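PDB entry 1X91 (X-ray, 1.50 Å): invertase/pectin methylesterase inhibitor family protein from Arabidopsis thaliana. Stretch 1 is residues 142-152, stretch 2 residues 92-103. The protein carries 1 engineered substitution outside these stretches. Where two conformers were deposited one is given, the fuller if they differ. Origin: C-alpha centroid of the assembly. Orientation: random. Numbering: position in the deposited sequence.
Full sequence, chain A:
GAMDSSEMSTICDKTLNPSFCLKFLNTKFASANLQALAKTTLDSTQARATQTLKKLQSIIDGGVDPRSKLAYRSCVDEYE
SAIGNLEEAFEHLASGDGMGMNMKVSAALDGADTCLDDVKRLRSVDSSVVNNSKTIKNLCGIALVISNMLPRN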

ATOM      1  N   ILE A 142       6.139   2.995  -4.233  1.00 11.34           N
ATOM      2  CA  ILE A 142       6.085   4.168  -5.083  1.00 11.14           C
ATOM      3  C   ILE A 142       5.956   5.436  -4.229  1.00 10.57           C
ATOM      4  O   ILE A 142       6.645   6.430  -4.434  1.00 11.48           O
ATOM      5  CB  ILE A 142       4.934   4.066  -6.129  1.00 10.53           C
ATOM      6  CG1 ILE A 142       5.182   2.907  -7.093  1.00 11.18           C
ATOM      7  CG2 ILE A 142       4.816   5.377  -6.889  1.00 12.90           C
ATOM      8  CD1 ILE A 142       4.001   2.524  -7.963  1.00 14.17           C
ATOM      9  N   ALA A 143       5.057   5.416  -3.237  1.00  9.51           N
ATOM     10  CA  ALA A 143       4.836   6.566  -2.381  1.00  9.59           C
ATOM     11  C   ALA A 143       6.100   6.910  -1.565  1.00 10.46           C
ATOM     12  O   ALA A 143       6.304   8.051  -1.210  1.00 12.35           O
ATOM     13  CB  ALA A 143       3.662   6.294  -1.414  1.00  9.80           C
ATOM     14  N   LEU A 144       6.897   5.925  -1.192  1.00 10.71           N
ATOM     15  CA  LEU A 144       8.130   6.181  -0.463  1.00 10.60           C
ATOM     16  C   LEU A 144       9.134   6.911  -1.325  1.00 12.03           C
ATOM     17  O   LEU A 144       9.803   7.845  -0.861  1.00 12.24           O
ATOM     18  CB  LEU A 144       8.752   4.866   0.028  1.00 10.62           C
ATOM     19  CG  LEU A 144       8.000   4.117   1.147  1.00 11.49           C
ATOM     20  CD1 LEU A 144       8.690   2.796   1.388  1.00 14.86           C
ATOM     21  CD2 LEU A 144       7.997   5.016   2.359  1.00 12.00           C
ATOM     22  N   VAL A 145       9.208   6.547  -2.577  1.00 12.24           N
ATOM     23  CA  VAL A 145      10.136   7.220  -3.465  1.00 12.81           C
ATOM     24  C   VAL A 145       9.687   8.668  -3.691  1.00 14.16           C
ATOM     25  O   VAL A 145      10.478   9.605  -3.585  1.00 13.17           O
ATOM     26  CB  VAL A 145      10.243   6.451  -4.802  1.00 12.92           C
ATOM     27  CG1 VAL A 145      11.185   7.186  -5.775  1.00 14.62           C
ATOM     28  CG2 VAL A 145      10.762   5.077  -4.577  1.00 12.62           C
ATOM     29  N   ILE A 146       8.399   8.875  -3.908  1.00 12.55           N
ATOM     30  CA  ILE A 146       7.834  10.205  -4.091  1.00 13.27           C
ATOM     31  C   ILE A 146       8.011  11.078  -2.863  1.00 12.98           C
ATOM     32  O   ILE A 146       8.516  12.221  -2.950  1.00 15.95           O
ATOM     33  CB  ILE A 146       6.344  10.153  -4.485  1.00 11.79           C
ATOM     34  CG1 ILE A 146       6.109   9.406  -5.792  1.00 12.25           C
ATOM     35  CG2 ILE A 146       5.791  11.578  -4.574  1.00 13.17           C
ATOM     36  CD1 ILE A 146       4.617   8.948  -5.946  1.00 14.61           C
ATOM     37  N   SER A 147       7.632  10.574  -1.707  1.00 14.51           N
ATOM     38  CA  SER A 147       7.730  11.367  -0.483  1.00 14.37           C
ATOM     39  C   SER A 147       9.184  11.731  -0.134  1.00 15.95           C
ATOM     40  O   SER A 147       9.456  12.814   0.416  1.00 16.21           O
ATOM     41  CB  SER A 147       7.041  10.664   0.695  1.00 16.27           C
ATOM     42  OG  SER A 147       7.566   9.393   0.978  1.00 15.00           O
ATOM     43  N   ASN A 148      10.118  10.827  -0.440  1.00 16.67           N
ATOM     44  CA  ASN A 148      11.539  11.127  -0.308  1.00 18.29           C
ATOM     45  C   ASN A 148      11.977  12.327  -1.135  1.00 18.74           C
ATOM     46  O   ASN A 148      12.888  13.082  -0.704  1.00 21.54           O
ATOM     47  CB  ASN A 148      12.384   9.903  -0.674  1.00 19.60           C
ATOM     48  CG  ASN A 148      13.851  10.134  -0.469  1.00 22.62           C
ATOM     49  OD1 ASN A 148      14.586  10.399  -1.416  1.00 25.95           O
ATOM     50  ND2 ASN A 148      14.283  10.052   0.769  1.00 24.12           N
ATOM     51  N   MET A 149      11.366  12.517  -2.303  1.00 19.08           N
ATOM     52  CA  MET A 149      11.762  13.571  -3.240  1.00 20.44           C
ATOM     53  C   MET A 149      11.110  14.930  -3.030  1.00 19.97           C
ATOM     54  O   MET A 149      11.496  15.916  -3.649  1.00 20.52           O
ATOM     55  CB  MET A 149      11.499  13.124  -4.679  1.00 21.99           C
ATOM     56  CG  MET A 149      12.334  11.945  -5.065  1.00 26.29           C
ATOM     57  SD  MET A 149      12.142  11.402  -6.777  1.00 38.16           S
ATOM     58  CE  MET A 149      10.542  11.455  -6.955  1.00 33.78           C
ATOM     59  N   LEU A 150      10.147  15.006  -2.128  1.00 19.18           N
ATOM     60  CA  LEU A 150       9.489  16.246  -1.846  1.00 20.02           C
ATOM     61  C   LEU A 150      10.490  17.156  -1.141  1.00 21.18           C
ATOM     62  O   LEU A 150      11.360  16.679  -0.409  1.00 20.13           O
ATOM     63  CB  LEU A 150       8.269  16.025  -0.937  1.00 19.32           C
ATOM     64  CG  LEU A 150       7.115  15.256  -1.576  1.00 18.44           C
ATOM     65  CD1 LEU A 150       6.006  14.951  -0.612  1.00 18.03           C
ATOM     66  CD2 LEU A 150       6.560  16.041  -2.775  1.00 21.22           C
ATOM     67  N   PRO A 151      10.372  18.458  -1.361  1.00 23.99           N
ATOM     68  CA  PRO A 151      11.269  19.416  -0.704  1.00 25.54           C
ATOM     69  C   PRO A 151      11.236  19.270   0.810  1.00 28.09           C
ATOM     70  O   PRO A 151      10.195  18.974   1.405  1.00 26.82           O
ATOM     71  CB  PRO A 151      10.660  20.772  -1.088  1.00 26.02           C
ATOM     72  CG  PRO A 151       9.981  20.522  -2.363  1.00 26.80           C
ATOM     73  CD  PRO A 151       9.397  19.146  -2.226  1.00 24.08           C
ATOM     74  N   ARG A 152      12.386  19.504   1.421  1.00 30.33           N
ATOM     75  CA  ARG A 152      12.561  19.393   2.852  1.00 33.72           C
ATOM     76  C   ARG A 152      12.091  20.724   3.397  1.00 35.90           C
ATOM     77  O   ARG A 152      12.596  21.766   2.988  1.00 36.51           O
ATOM     78  CB  ARG A 152      14.039  19.158   3.179  1.00 34.69           C
ATOM     79  CG  ARG A 152      14.662  17.970   2.392  1.00 37.49           C
ATOM     80  CD  ARG A 152      15.551  18.363   1.164  1.00 40.72           C
ATOM     81  NE  ARG A 152      15.016  19.486   0.370  1.00 42.20           N
ATOM     82  CZ  ARG A 152      15.478  19.869  -0.812  1.00 41.38           C
ATOM     83  NH1 ARG A 152      16.537  19.285  -1.361  1.00 43.02           N
ATOM     84  NH2 ARG A 152      14.899  20.892  -1.425  1.00 43.08           N
TER
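Stretch 2, residues 92-103: HLASGDGMGMNM

Stretch 2 begins in the last turn of one helix, passes through Ser 95 to Asp 97, and enters a second helix, 98-103, that runs nearly antiparallel to helix 142-149: the signed crossing angle is -160° and the axes approach to 8.0 Å. Gly 96, at positive phi, closes the first helix in a Schellman motif; Asp 97 caps the second, its OD1 accepting from Gly 100 N at 3.0 Å. Asn 102 covers the most surface. Its chi1 is t, and although its CA-to-CB bond points sideways, the amide end reaches stretch 1, where Asn 102 ND2 donates to Ser 147 OG (3.0 Å) and lies 3.2 Å from Leu 144 O. The CA-to-CB bond of Ser 147 (chi1 p) points toward stretch 2; Ser 147 OG, while accepting from Asn 102, donates to Ala 143 O at 2.9 Å, so it links the two helices. Beside it lies Gly 98, with CA atoms 4.6 Å apart and Ser 147 CB 3.5 Å from Gly 98 O; a CB on Gly 98 would fall 2.6 Å from Ser 147 O, a clash. Met 101, all chi angles t, places SD 3.8 Å from Ser 147 CB and CE 3.8 Å from Ala 143 CB. Leu 150 CD1 packs 3.9 Å from Leu 93 CD1, and water 1 bridges Gly 96 O (2.7 Å) and Pro 151 O (2.9 Å).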

ATOM      1  N   HIS A  92       0.174  14.281   7.092  1.00  9.65           N
ATOM      2  CA  HIS A  92       1.510  14.894   6.937  1.00 10.27           C
ATOM      3  C   HIS A  92       1.750  15.404   5.539  1.00 10.28           C
ATOM      4  O   HIS A  92       2.328  16.492   5.356  1.00 11.79           O
ATOM      5  CB  HIS A  92       2.584  13.944   7.453  1.00 10.59           C
ATOM      6  CG  HIS A  92       2.495  13.805   8.936  1.00 12.31           C
ATOM      7  ND1 HIS A  92       3.082  14.714   9.779  1.00 14.35           N
ATOM      8  CD2 HIS A  92       1.787  12.963   9.731  1.00 16.97           C
ATOM      9  CE1 HIS A  92       2.772  14.422  11.033  1.00 14.41           C
ATOM     10  NE2 HIS A  92       1.977  13.369  11.027  1.00 18.10           N
ATOM     11  N   LEU A  93       1.297  14.677   4.534  1.00 10.83           N
ATOM     12  CA  LEU A  93       1.355  15.171   3.140  1.00 10.09           C
ATOM     13  C   LEU A  93       0.686  16.530   2.978  1.00 11.32           C
ATOM     14  O   LEU A  93       1.246  17.398   2.327  1.00 13.03           O
ATOM     15  CB  LEU A  93       0.759  14.183   2.151  1.00 11.55           C
ATOM     16  CG  LEU A  93       0.784  14.603   0.670  1.00 12.73           C
ATOM     17  CD1 LEU A  93       2.172  14.816   0.173  1.00 12.85           C
ATOM     18  CD2 LEU A  93       0.015  13.604  -0.180  1.00 13.53           C
ATOM     19  N   ALA A  94      -0.431  16.743   3.643  1.00 12.58           N
ATOM     20  CA  ALA A  94      -1.220  17.983   3.576  1.00 12.27           C
ATOM     21  C   ALA A  94      -0.393  19.138   4.126  1.00 14.01           C
ATOM     22  O   ALA A  94      -0.596  20.282   3.740  1.00 14.38           O
ATOM     23  CB  ALA A  94      -2.517  17.869   4.310  1.00 13.44           C
ATOM     24  N   SER A  95       0.527  18.861   5.039  0.50 13.36           N
ATOM     25  CA  SER A  95       1.445  19.905   5.526  0.50 14.71           C
ATOM     26  C   SER A  95       2.721  20.048   4.698  0.50 15.19           C
ATOM     27  O   SER A  95       3.607  20.846   5.047  0.50 17.11           O
ATOM     28  CB  SER A  95       1.773  19.662   7.010  0.50 15.70           C
ATOM     29  OG  SER A  95       2.676  18.594   7.141  0.50 18.98           O
ATOM     30  N   GLY A  96       2.843  19.310   3.607  1.00 15.41           N
ATOM     31  CA  GLY A  96       4.079  19.280   2.836  1.00 15.45           C
ATOM     32  C   GLY A  96       5.220  18.494   3.474  1.00 15.71           C
ATOM     33  O   GLY A  96       6.382  18.601   3.056  1.00 18.91           O
ATOM     34  N   ASP A  97       4.904  17.717   4.504  1.00 12.78           N
ATOM     35  CA  ASP A  97       5.900  16.993   5.283  1.00 11.87           C
ATOM     36  C   ASP A  97       6.140  15.622   4.685  1.00 13.13           C
ATOM     37  O   ASP A  97       5.530  14.632   5.089  1.00 12.76           O
ATOM     38  CB  ASP A  97       5.406  16.896   6.716  1.00 11.96           C
ATOM     39  CG  ASP A  97       6.314  16.097   7.621  1.00 13.66           C
ATOM     40  OD1 ASP A  97       7.487  15.820   7.256  1.00 13.62           O
ATOM     41  OD2 ASP A  97       5.850  15.701   8.732  1.00 14.47           O
ATOM     42  N   GLY A  98       7.036  15.570   3.715  1.00 13.01           N
ATOM     43  CA  GLY A  98       7.366  14.338   3.058  1.00 12.99           C
ATOM     44  C   GLY A  98       7.931  13.269   3.985  1.00 13.55           C
ATOM     45  O   GLY A  98       7.703  12.081   3.810  1.00 13.28           O
ATOM     46  N   MET A  99       8.724  13.685   4.965  0.50 12.41           N
ATOM     47  CA  MET A  99       9.350  12.740   5.893  0.50 12.58           C
ATOM     48  C   MET A  99       8.277  12.080   6.749  0.50 12.10           C
ATOM     49  O   MET A  99       8.341  10.888   6.983  0.50 11.70           O
ATOM     50  CB  MET A  99      10.414  13.416   6.787  0.50 13.21           C
ATOM     51  CG  MET A  99      11.046  12.494   7.864  0.50 15.55           C
ATOM     52  SD  MET A  99      12.381  13.208   8.939  0.50 17.25           S
ATOM     53  N   GLY A 100       7.290  12.844   7.181  1.00 11.84           N
ATOM     54  CA  GLY A 100       6.206  12.328   7.983  1.00 11.83           C
ATOM     55  C   GLY A 100       5.398  11.326   7.196  1.00 11.69           C
ATOM     56  O   GLY A 100       5.017  10.236   7.697  1.00 11.42           O
ATOM     57  N   MET A 101       5.105  11.698   5.949  1.00 11.38           N
ATOM     58  CA  MET A 101       4.428  10.788   5.037  1.00 10.94           C
ATOM     59  C   MET A 101       5.214   9.488   4.898  1.00 10.68           C
ATOM     60  O   MET A 101       4.665   8.388   4.949  1.00 10.16           O
ATOM     61  CB  MET A 101       4.228  11.444   3.678  1.00 11.22           C
ATOM     62  CG  MET A 101       3.668  10.448   2.686  1.00 12.36           C
ATOM     63  SD  MET A 101       3.350  11.226   1.105  1.00 13.15           S
ATOM     64  CE  MET A 101       3.106   9.728   0.073  1.00 13.92           C
ATOM     65  N   ASN A 102       6.510   9.610   4.732  1.00 10.85           N
ATOM     66  CA  ASN A 102       7.361   8.481   4.465  1.00 10.98           C
ATOM     67  C   ASN A 102       7.392   7.470   5.595  1.00  9.50           C
ATOM     68  O   ASN A 102       7.249   6.280   5.391  1.00 10.66           O
ATOM     69  CB  ASN A 102       8.733   9.041   4.138  1.00 11.74           C
ATOM     70  CG  ASN A 102       9.671   8.052   3.648  1.00 12.58           C
ATOM     71  OD1 ASN A 102      10.283   7.320   4.440  1.00 16.73           O
ATOM     72  ND2 ASN A 102       9.881   8.036   2.299  1.00 16.63           N
ATOM     73  N   MET A 103       7.478   7.967   6.814  1.00 10.18           N
ATOM     74  CA  MET A 103       7.530   7.128   8.005  1.00  9.16           C
ATOM     75  C   MET A 103       6.227   6.317   8.121  1.00  9.74           C
ATOM     76  O   MET A 103       6.236   5.116   8.397  1.00 10.31           O
ATOM     77  CB  MET A 103       7.632   7.996   9.282  1.00  9.96           C
ATOM     78  CG  MET A 103       7.805   7.192  10.491  1.00 13.34           C
ATOM     79  SD  MET A 103       7.918   8.229  12.021  1.00 18.66           S
ATOM     80  CE  MET A 103       6.243   8.829  12.268  1.00 18.34           C
TER
HETATM   81  O   HOH W   1       7.413  19.443   0.662  1.00 28.11           O
HETATM   82  O   HOH W   2       9.356  16.877   2.544  1.00 26.71           O